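Long-range contacts in protein URE2 (Lodderomyces elongisporus NRRL YB-4239, PDB 4EXJ), which is of uncertain function but, as a Ure2-like member of the glutathione S-transferase superfamily, may act as a glutathione-dependent transferase or a regulator of transcription: residues Leu6-Thr11 with Val30-Trp35; Ile71-Ala76 with Glu98-Leu103. All coordinates share one frame; numbering follows the deposited sequence.

Contact 1: Leu6-Thr11 with Val30-Trp35; sequences LYTGPT and VHMFHW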
ATOM      1  N   LEU B   6     -13.923  -7.518  14.720  1.00 34.12           N
ATOM      2  CA  LEU B   6     -13.652  -6.823  13.468  1.00 30.01           C
ATOM      3  C   LEU B   6     -14.693  -5.737  13.236  1.00 26.48           C
ATOM      4  O   LEU B   6     -15.876  -6.023  13.008  1.00 31.28           O
ATOM      5  CB  LEU B   6     -13.651  -7.813  12.304  1.00 28.55           C
ATOM      6  CG  LEU B   6     -13.445  -7.180  10.919  1.00 28.45           C
ATOM      7  CD1 LEU B   6     -12.011  -6.700  10.747  1.00 30.67           C
ATOM      8  CD2 LEU B   6     -13.755  -8.248   9.892  1.00 31.69           C
ATOM      9  N   TYR B   7     -14.263  -4.490  13.328  1.00 26.15           N
ATOM     10  CA  TYR B   7     -15.118  -3.355  12.994  1.00 27.45           C
ATOM     11  C   TYR B   7     -14.916  -3.094  11.509  1.00 28.87           C
ATOM     12  O   TYR B   7     -13.796  -2.851  11.053  1.00 29.05           O
ATOM     13  CB  TYR B   7     -14.748  -2.114  13.785  1.00 29.54           C
ATOM     14  CG  TYR B   7     -14.982  -2.265  15.274  1.00 29.48           C
ATOM     15  CD1 TYR B   7     -16.246  -2.045  15.809  1.00 35.33           C
ATOM     16  CD2 TYR B   7     -13.957  -2.637  16.128  1.00 36.20           C
ATOM     17  CE1 TYR B   7     -16.488  -2.181  17.157  1.00 39.33           C
ATOM     18  CE2 TYR B   7     -14.189  -2.777  17.503  1.00 38.70           C
ATOM     19  CZ  TYR B   7     -15.463  -2.545  17.999  1.00 41.15           C
ATOM     20  OH  TYR B   7     -15.728  -2.674  19.344  1.00 43.68           O
ATOM     21  N   THR B   8     -15.989  -3.177  10.744  1.00 28.14           N
ATOM     22  CA  THR B   8     -15.823  -3.023   9.306  1.00 26.48           C
ATOM     23  C   THR B   8     -17.082  -2.510   8.624  1.00 34.32           C
ATOM     24  O   THR B   8     -18.098  -2.270   9.277  1.00 31.03           O
ATOM     25  CB  THR B   8     -15.328  -4.349   8.675  1.00 30.00           C
ATOM     26  OG1 THR B   8     -14.916  -4.116   7.315  1.00 28.43           O
ATOM     27  CG2 THR B   8     -16.389  -5.426   8.719  1.00 28.55           C
ATOM     28  N   GLY B   9     -16.998  -2.339   7.310  1.00 29.97           N
ATOM     29  CA  GLY B   9     -18.114  -1.838   6.515  1.00 29.50           C
ATOM     30  C   GLY B   9     -18.136  -2.628   5.229  1.00 30.22           C
ATOM     31  O   GLY B   9     -17.168  -3.287   4.904  1.00 27.84           O
ATOM     32  N   PRO B  10     -19.247  -2.573   4.493  1.00 27.92           N
ATOM     33  CA  PRO B  10     -19.357  -3.330   3.244  1.00 26.75           C
ATOM     34  C   PRO B  10     -18.666  -2.619   2.083  1.00 28.80           C
ATOM     35  O   PRO B  10     -19.311  -2.153   1.134  1.00 30.45           O
ATOM     36  CB  PRO B  10     -20.878  -3.394   3.030  1.00 28.87           C
ATOM     37  CG  PRO B  10     -21.365  -2.096   3.640  1.00 34.06           C
ATOM     38  CD  PRO B  10     -20.516  -1.922   4.870  1.00 32.15           C
ATOM     39  N   THR B  11     -17.342  -2.543   2.150  1.00 24.64           N
ATOM     40  CA  THR B  11     -16.585  -1.790   1.156  1.00 23.72           C
ATOM     41  C   THR B  11     -15.406  -2.583   0.585  1.00 25.00           C
ATOM     42  O   THR B  11     -15.123  -3.723   1.003  1.00 23.88           O
ATOM     43  CB  THR B  11     -16.025  -0.521   1.761  1.00 25.91           C
ATOM     44  OG1 THR B  11     -15.078  -0.894   2.769  1.00 25.64           O
ATOM     45  CG2 THR B  11     -17.151   0.324   2.397  1.00 29.08           C
ATOM     46  N   VAL B  30     -17.939  -9.985  14.350  1.00 35.99           N
ATOM     47  CA  VAL B  30     -18.040  -8.942  13.327  1.00 36.12           C
ATOM     48  C   VAL B  30     -19.012  -7.831  13.689  1.00 37.97           C
ATOM     49  O   VAL B  30     -20.199  -8.076  13.926  1.00 38.78           O
ATOM     50  CB  VAL B  30     -18.434  -9.523  11.950  1.00 36.57           C
ATOM     51  CG1 VAL B  30     -18.559  -8.402  10.913  1.00 36.01           C
ATOM     52  CG2 VAL B  30     -17.429 -10.556  11.504  1.00 43.05           C
ATOM     53  N   HIS B  31     -18.501  -6.604  13.740  1.00 33.98           N
ATOM     54  CA  HIS B  31     -19.345  -5.444  13.945  1.00 33.95           C
ATOM     55  C   HIS B  31     -19.466  -4.702  12.633  1.00 35.66           C
ATOM     56  O   HIS B  31     -18.615  -3.875  12.303  1.00 32.11           O
ATOM     57  CB  HIS B  31     -18.745  -4.537  15.018  1.00 37.21           C
ATOM     58  CG  HIS B  31     -19.624  -3.393  15.412  1.00 44.81           C
ATOM     59  ND1 HIS B  31     -19.781  -2.269  14.631  1.00 51.38           N
ATOM     60  CD2 HIS B  31     -20.385  -3.193  16.515  1.00 52.83           C
ATOM     61  CE1 HIS B  31     -20.604  -1.428  15.231  1.00 53.25           C
ATOM     62  NE2 HIS B  31     -20.985  -1.965  16.375  1.00 58.22           N
ATOM     63  N   MET B  32     -20.515  -5.014  11.874  1.00 34.48           N
ATOM     64  CA  MET B  32     -20.725  -4.406  10.559  1.00 35.53           C
ATOM     65  C   MET B  32     -21.440  -3.051  10.660  1.00 35.75           C
ATOM     66  O   MET B  32     -22.598  -2.977  11.092  1.00 38.29           O
ATOM     67  CB  MET B  32     -21.492  -5.379   9.644  1.00 38.42           C
ATOM     68  CG  MET B  32     -21.766  -4.859   8.232  1.00 35.36           C
ATOM     69  SD  MET B  32     -20.279  -4.691   7.216  1.00 42.36           S
ATOM     70  CE  MET B  32     -19.866  -6.400   6.887  1.00 40.29           C
ATOM     71  N   PHE B  33     -20.747  -1.982  10.293  1.00 30.54           N
ATOM     72  CA  PHE B  33     -21.342  -0.645  10.279  1.00 33.41           C
ATOM     73  C   PHE B  33     -22.330  -0.533   9.129  1.00 39.12           C
ATOM     74  O   PHE B  33     -22.165  -1.196   8.104  1.00 37.42           O
ATOM     75  CB  PHE B  33     -20.275   0.442  10.057  1.00 34.19           C
ATOM     76  CG  PHE B  33     -19.322   0.637  11.220  1.00 34.23           C
ATOM     77  CD1 PHE B  33     -19.794   0.918  12.495  1.00 36.08           C
ATOM     78  CD2 PHE B  33     -17.947   0.577  11.022  1.00 33.28           C
ATOM     79  CE1 PHE B  33     -18.905   1.104  13.563  1.00 35.16           C
ATOM     80  CE2 PHE B  33     -17.063   0.767  12.071  1.00 35.23           C
ATOM     81  CZ  PHE B  33     -17.545   1.036  13.347  1.00 34.40           C
ATOM     82  N   HIS B  34     -23.342   0.321   9.294  1.00 44.90           N
ATOM     83  CA  HIS B  34     -24.117   0.800   8.149  1.00 50.75           C
ATOM     84  C   HIS B  34     -23.215   1.660   7.268  1.00 49.03           C
ATOM     85  O   HIS B  34     -22.202   2.192   7.732  1.00 48.98           O
ATOM     86  CB  HIS B  34     -25.338   1.604   8.610  1.00 56.27           C
ATOM     87  CG  HIS B  34     -26.549   0.763   8.880  1.00 65.99           C
ATOM     88  ND1 HIS B  34     -26.740   0.089  10.070  1.00 71.07           N
ATOM     89  CD2 HIS B  34     -27.630   0.484   8.113  1.00 69.34           C
ATOM     90  CE1 HIS B  34     -27.885  -0.566  10.023  1.00 72.42           C
ATOM     91  NE2 HIS B  34     -28.445  -0.344   8.845  1.00 74.43           N
ATOM     92  N   TRP B  35     -23.562   1.792   5.994  1.00 46.41           N
ATOM     93  CA  TRP B  35     -22.716   2.547   5.072  1.00 42.52           C
ATOM     94  C   TRP B  35     -23.506   3.527   4.205  1.00 46.67           C
ATOM     95  O   TRP B  35     -24.420   3.121   3.485  1.00 48.78           O
ATOM     96  CB  TRP B  35     -21.875   1.600   4.195  1.00 39.85           C
ATOM     97  CG  TRP B  35     -20.574   2.197   3.849  1.00 33.29           C
ATOM     98  CD1 TRP B  35     -20.194   2.710   2.647  1.00 33.06           C
ATOM     99  CD2 TRP B  35     -19.471   2.409   4.743  1.00 35.40           C
ATOM    100  NE1 TRP B  35     -18.919   3.218   2.727  1.00 37.97           N
ATOM    101  CE2 TRP B  35     -18.452   3.040   4.003  1.00 36.13           C
ATOM    102  CE3 TRP B  35     -19.248   2.116   6.094  1.00 41.40           C
ATOM    103  CZ2 TRP B  35     -17.221   3.383   4.565  1.00 31.87           C
ATOM    104  CZ3 TRP B  35     -18.028   2.451   6.651  1.00 36.28           C
ATOM    105  CH2 TRP B  35     -17.034   3.083   5.894  1.00 33.91           C
TER

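Contact 2: Ile71-Ala76 with Glu98-Leu103; sequences ILLYIA and EQNELL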
ATOM      1  N   ILE B  71      -4.386  -6.486   8.018  1.00 25.94           N
ATOM      2  CA  ILE B  71      -5.262  -7.321   8.808  1.00 24.96           C
ATOM      3  C   ILE B  71      -5.367  -8.704   8.161  1.00 24.58           C
ATOM      4  O   ILE B  71      -5.392  -9.702   8.858  1.00 23.88           O
ATOM      5  CB  ILE B  71      -6.628  -6.655   8.988  1.00 23.45           C
ATOM      6  CG1 ILE B  71      -6.437  -5.351   9.775  1.00 21.93           C
ATOM      7  CG2 ILE B  71      -7.614  -7.622   9.665  1.00 28.44           C
ATOM      8  CD1 ILE B  71      -7.681  -4.402   9.718  1.00 26.94           C
ATOM      9  N   LEU B  72      -5.408  -8.771   6.831  1.00 23.49           N
ATOM     10  CA  LEU B  72      -5.363 -10.071   6.171  1.00 22.48           C
ATOM     11  C   LEU B  72      -4.179 -10.883   6.684  1.00 24.35           C
ATOM     12  O   LEU B  72      -4.312 -12.076   7.008  1.00 25.97           O
ATOM     13  CB  LEU B  72      -5.278  -9.930   4.637  1.00 25.03           C
ATOM     14  CG  LEU B  72      -6.605  -9.606   3.941  1.00 24.96           C
ATOM     15  CD1 LEU B  72      -6.385  -9.390   2.432  1.00 25.22           C
ATOM     16  CD2 LEU B  72      -7.664 -10.687   4.169  1.00 26.52           C
ATOM     17  N   LEU B  73      -3.009 -10.246   6.702  1.00 21.11           N
ATOM     18  CA  LEU B  73      -1.776 -10.918   7.155  1.00 24.53           C
ATOM     19  C   LEU B  73      -1.865 -11.336   8.621  1.00 25.14           C
ATOM     20  O   LEU B  73      -1.453 -12.448   8.994  1.00 27.34           O
ATOM     21  CB  LEU B  73      -0.554 -10.031   6.920  1.00 22.52           C
ATOM     22  CG  LEU B  73      -0.158  -9.949   5.444  1.00 22.48           C
ATOM     23  CD1 LEU B  73       0.678  -8.709   5.109  1.00 33.78           C
ATOM     24  CD2 LEU B  73       0.604 -11.250   5.087  1.00 29.87           C
ATOM     25  N   TYR B  74      -2.407 -10.452   9.440  1.00 25.39           N
ATOM     26  CA  TYR B  74      -2.547 -10.724  10.866  1.00 26.42           C
ATOM     27  C   TYR B  74      -3.481 -11.895  11.120  1.00 26.88           C
ATOM     28  O   TYR B  74      -3.168 -12.778  11.912  1.00 28.66           O
ATOM     29  CB  TYR B  74      -3.058  -9.497  11.608  1.00 24.53           C
ATOM     30  CG  TYR B  74      -3.319  -9.813  13.058  1.00 28.26           C
ATOM     31  CD1 TYR B  74      -2.303  -9.686  13.998  1.00 32.91           C
ATOM     32  CD2 TYR B  74      -4.562 -10.290  13.466  1.00 26.58           C
ATOM     33  CE1 TYR B  74      -2.530 -10.001  15.342  1.00 34.80           C
ATOM     34  CE2 TYR B  74      -4.801 -10.603  14.797  1.00 32.83           C
ATOM     35  CZ  TYR B  74      -3.780 -10.454  15.725  1.00 38.04           C
ATOM     36  OH  TYR B  74      -4.023 -10.779  17.047  1.00 40.49           O
ATOM     37  N   ILE B  75      -4.632 -11.907  10.446  1.00 24.74           N
ATOM     38  CA  ILE B  75      -5.604 -12.981  10.626  1.00 25.95           C
ATOM     39  C   ILE B  75      -5.046 -14.315  10.163  1.00 29.93           C
ATOM     40  O   ILE B  75      -5.192 -15.323  10.847  1.00 29.47           O
ATOM     41  CB  ILE B  75      -6.940 -12.673   9.924  1.00 27.75           C
ATOM     42  CG1 ILE B  75      -7.656 -11.537  10.667  1.00 26.71           C
ATOM     43  CG2 ILE B  75      -7.796 -13.942   9.852  1.00 24.19           C
ATOM     44  CD1 ILE B  75      -8.817 -10.884   9.895  1.00 27.39           C
ATOM     45  N   ALA B  76      -4.365 -14.314   9.024  1.00 24.48           N
ATOM     46  CA  ALA B  76      -3.725 -15.532   8.555  1.00 28.78           C
ATOM     47  C   ALA B  76      -2.693 -16.037   9.565  1.00 29.61           C
ATOM     48  O   ALA B  76      -2.704 -17.209   9.934  1.00 30.34           O
ATOM     49  CB  ALA B  76      -3.103 -15.330   7.189  1.00 28.01           C
ATOM     50  N   GLU B  98       6.384 -13.020  -2.586  1.00 24.80           N
ATOM     51  CA  GLU B  98       5.441 -12.746  -3.683  1.00 27.78           C
ATOM     52  C   GLU B  98       4.114 -12.286  -3.079  1.00 25.03           C
ATOM     53  O   GLU B  98       3.509 -11.305  -3.540  1.00 24.23           O
ATOM     54  CB  GLU B  98       5.196 -13.993  -4.553  1.00 27.86           C
ATOM     55  CG  GLU B  98       6.348 -14.356  -5.517  1.00 29.76           C
ATOM     56  CD  GLU B  98       6.154 -15.690  -6.218  1.00 40.33           C
ATOM     57  OE1 GLU B  98       4.992 -16.147  -6.320  1.00 35.71           O
ATOM     58  OE2 GLU B  98       7.168 -16.279  -6.673  1.00 35.83           O
ATOM     59  N   GLN B  99       3.660 -13.012  -2.057  1.00 23.27           N
ATOM     60  CA  GLN B  99       2.437 -12.693  -1.345  1.00 22.19           C
ATOM     61  C   GLN B  99       2.520 -11.288  -0.767  1.00 26.11           C
ATOM     62  O   GLN B  99       1.595 -10.484  -0.914  1.00 23.16           O
ATOM     63  CB  GLN B  99       2.264 -13.735  -0.224  1.00 19.29           C
ATOM     64  CG  GLN B  99       1.183 -13.501   0.790  1.00 22.76           C
ATOM     65  CD  GLN B  99       1.181 -14.681   1.740  1.00 32.34           C
ATOM     66  OE1 GLN B  99       0.641 -15.737   1.425  1.00 27.26           O
ATOM     67  NE2 GLN B  99       1.833 -14.526   2.876  1.00 27.43           N
ATOM     68  N   ASN B 100       3.634 -10.970  -0.111  1.00 22.81           N
ATOM     69  CA  ASN B 100       3.741  -9.659   0.525  1.00 23.58           C
ATOM     70  C   ASN B 100       3.715  -8.531  -0.499  1.00 23.90           C
ATOM     71  O   ASN B 100       3.026  -7.525  -0.312  1.00 23.04           O
ATOM     72  CB  ASN B 100       5.020  -9.576   1.360  1.00 20.86           C
ATOM     73  CG  ASN B 100       4.800  -8.910   2.693  1.00 27.95           C
ATOM     74  OD1 ASN B 100       3.973  -9.356   3.495  1.00 32.65           O
ATOM     75  ND2 ASN B 100       5.576  -7.877   2.967  1.00 28.25           N
ATOM     76  N   GLU B 101       4.477  -8.680  -1.584  1.00 22.18           N
ATOM     77  CA  GLU B 101       4.513  -7.606  -2.570  1.00 22.13           C
ATOM     78  C   GLU B 101       3.134  -7.426  -3.202  1.00 21.98           C
ATOM     79  O   GLU B 101       2.715  -6.291  -3.444  1.00 22.32           O
ATOM     80  CB  GLU B 101       5.638  -7.805  -3.601  1.00 29.87           C
ATOM     81  CG  GLU B 101       5.430  -8.916  -4.561  1.00 29.28           C
ATOM     82  CD  GLU B 101       6.681  -9.241  -5.374  1.00 51.35           C
ATOM     83  OE1 GLU B 101       6.537  -9.875  -6.442  1.00 46.15           O
ATOM     84  OE2 GLU B 101       7.800  -8.870  -4.945  1.00 36.91           O
ATOM     85  N   LEU B 102       2.434  -8.523  -3.489  1.00 21.90           N
ATOM     86  CA  LEU B 102       1.091  -8.385  -4.099  1.00 22.52           C
ATOM     87  C   LEU B 102       0.056  -7.775  -3.178  1.00 22.05           C
ATOM     88  O   LEU B 102      -0.858  -7.082  -3.652  1.00 21.94           O
ATOM     89  CB  LEU B 102       0.582  -9.706  -4.688  1.00 21.21           C
ATOM     90  CG  LEU B 102       1.366 -10.068  -5.950  1.00 24.47           C
ATOM     91  CD1 LEU B 102       1.011 -11.487  -6.365  1.00 26.59           C
ATOM     92  CD2 LEU B 102       1.096  -9.083  -7.080  1.00 28.13           C
ATOM     93  N   LEU B 103       0.201  -7.971  -1.868  1.00 19.17           N
ATOM     94  CA  LEU B 103      -0.702  -7.309  -0.912  1.00 20.33           C
ATOM     95  C   LEU B 103      -0.424  -5.794  -0.881  1.00 21.48           C
ATOM     96  O   LEU B 103      -1.354  -4.971  -0.807  1.00 21.56           O
ATOM     97  CB  LEU B 103      -0.546  -7.916   0.480  1.00 20.22           C
ATOM     98  CG  LEU B 103      -1.085  -9.343   0.596  1.00 21.11           C
ATOM     99  CD1 LEU B 103      -0.689  -9.924   1.938  1.00 27.38           C
ATOM    100  CD2 LEU B 103      -2.582  -9.339   0.418  1.00 25.14           C
TER

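Contact 1: Leu6-Thr11 with Val30-Trp35
Trp35 lies beside the turn Gly9-Thr11. Its CB packs 3.8 Å from CG of Pro10 and equally near CD. Beyond CB the indole turns across Thr11, and CE3, on the six-membered ring, comes within 4.1 Å of Gly9 CA. The five-membered ring carries the closest contact of the indole: Thr11 CG2 sits over its face, 3.6 Å from the centroid and 22° off the normal, a CH-pi contact displaced toward the NE1-CE2 bond. The methyl is 3.4 Å from both NE1 and CE2, and CZ2 also lies under it. Thr11 has OG1 in the cramped place between its backbone N and carbonyl carbon (chi1 65°), where it accepts the N-H of Gly14; CG2 is thereby directed at the indole.

Pro10 is the centre of an inverse gamma turn, which bends the chain just after strand 4-8. This strand and strand 28-32 are the parallel neighbours of a beta-alpha-beta unit of the thioredoxin-like GST N-terminal domain, with helix 15-23 as the crossover. His31 N bonds to Leu6 O, Thr8 N to His31 O, and Phe33 N continues the ladder to Thr8 O (2.9 Å).

On one face of the sheet Tyr7 lays CD1 3.6 Å from His31 CB, the two rings oblique at 49°. On the other, Met32 bends at chi2 and chi3, bringing SD to 3.6 Å from Pro10 CD and CE against Thr8 CG2. A sulfate ion, probably from the crystallisation liquor, lies about 4 Å from the side chain of Thr11.

Contact 2: Ile71-Ala76 with Glu98-Leu103
Asn100 holds its carboxamide between two subunits: ND2 is hydrogen-bonded to OD1 of Asn70 of the second subunit, while its own OD1 rests against CD1 of Leu73 at 3.7 Å in a van der Waals contact. The amide crosses the leucine at about a right angle. A second amide, that of Gln99, flanks the same side chain. Its chain runs extended beyond CG, passes Leu73 running the other way and places NE2 4.1 Å from Leu73 CD2, with OE1 taken by the backbone N-H of Tyr87.

The apolar centre is formed by Leu73 and Leu103, which reach toward each other tip to tip. In both, CG lies anti to the carbonyl carbon (chi1 -74° in Leu73), the rotamer that sends each branch across the gap between helices 68-79 and 93-120. One methyl, CD1 of Leu103, nestles in the fork of Leu73: it is 3.5 Å from CG and 3.7 Å from each of CD1 and CD2. The other methyl of Leu103, CD2, makes a looser contact with Leu72 CD1 at 4.3 Å.

The segment axes stay 11.8 Å apart and run roughly antiparallel, at 146°, so the side chains rather than the backbones bridge the helices. This is the seam between the thioredoxin-like and all-helical domains of a GST. Ile163 of helix 163-179 packs on both Leu73 and Gln99, and Leu73 also touches Asn100 of the second subunit, which puts the domain seam at the dimer interface.

Because no hydrogen bond or salt bridge joins the two segments, buried methyl packing holds the helices here, and the flanking amides spend their polar groups elsewhere, that of Asn100 on the second subunit, which probably couples domain packing to the dimer.

How the contacts relate
From the N terminus, contact 1 closes first: residues 6-11 run off the end of the first strand, helix 15-23 makes the crossover, and residues 30-35 return beside the start. The chain then passes through helix 43-48 and strands 56-58 and 64-66 before contact 2 opens at residues 71-76; it closes at 98-103, early in the long helix 93-120. The two loops are therefore in series, neither nested nor crossed. The centres of contact 1 and contact 2 are about 20 Å apart. The nearest atoms of contact 1 and contact 2 are about 5 Å apart. Pro17 and Leu57 bridge them, each packing on Leu6 and on Ile71. Contact 1 builds the N-terminal domain internally; contact 2 fastens it to the helical domain.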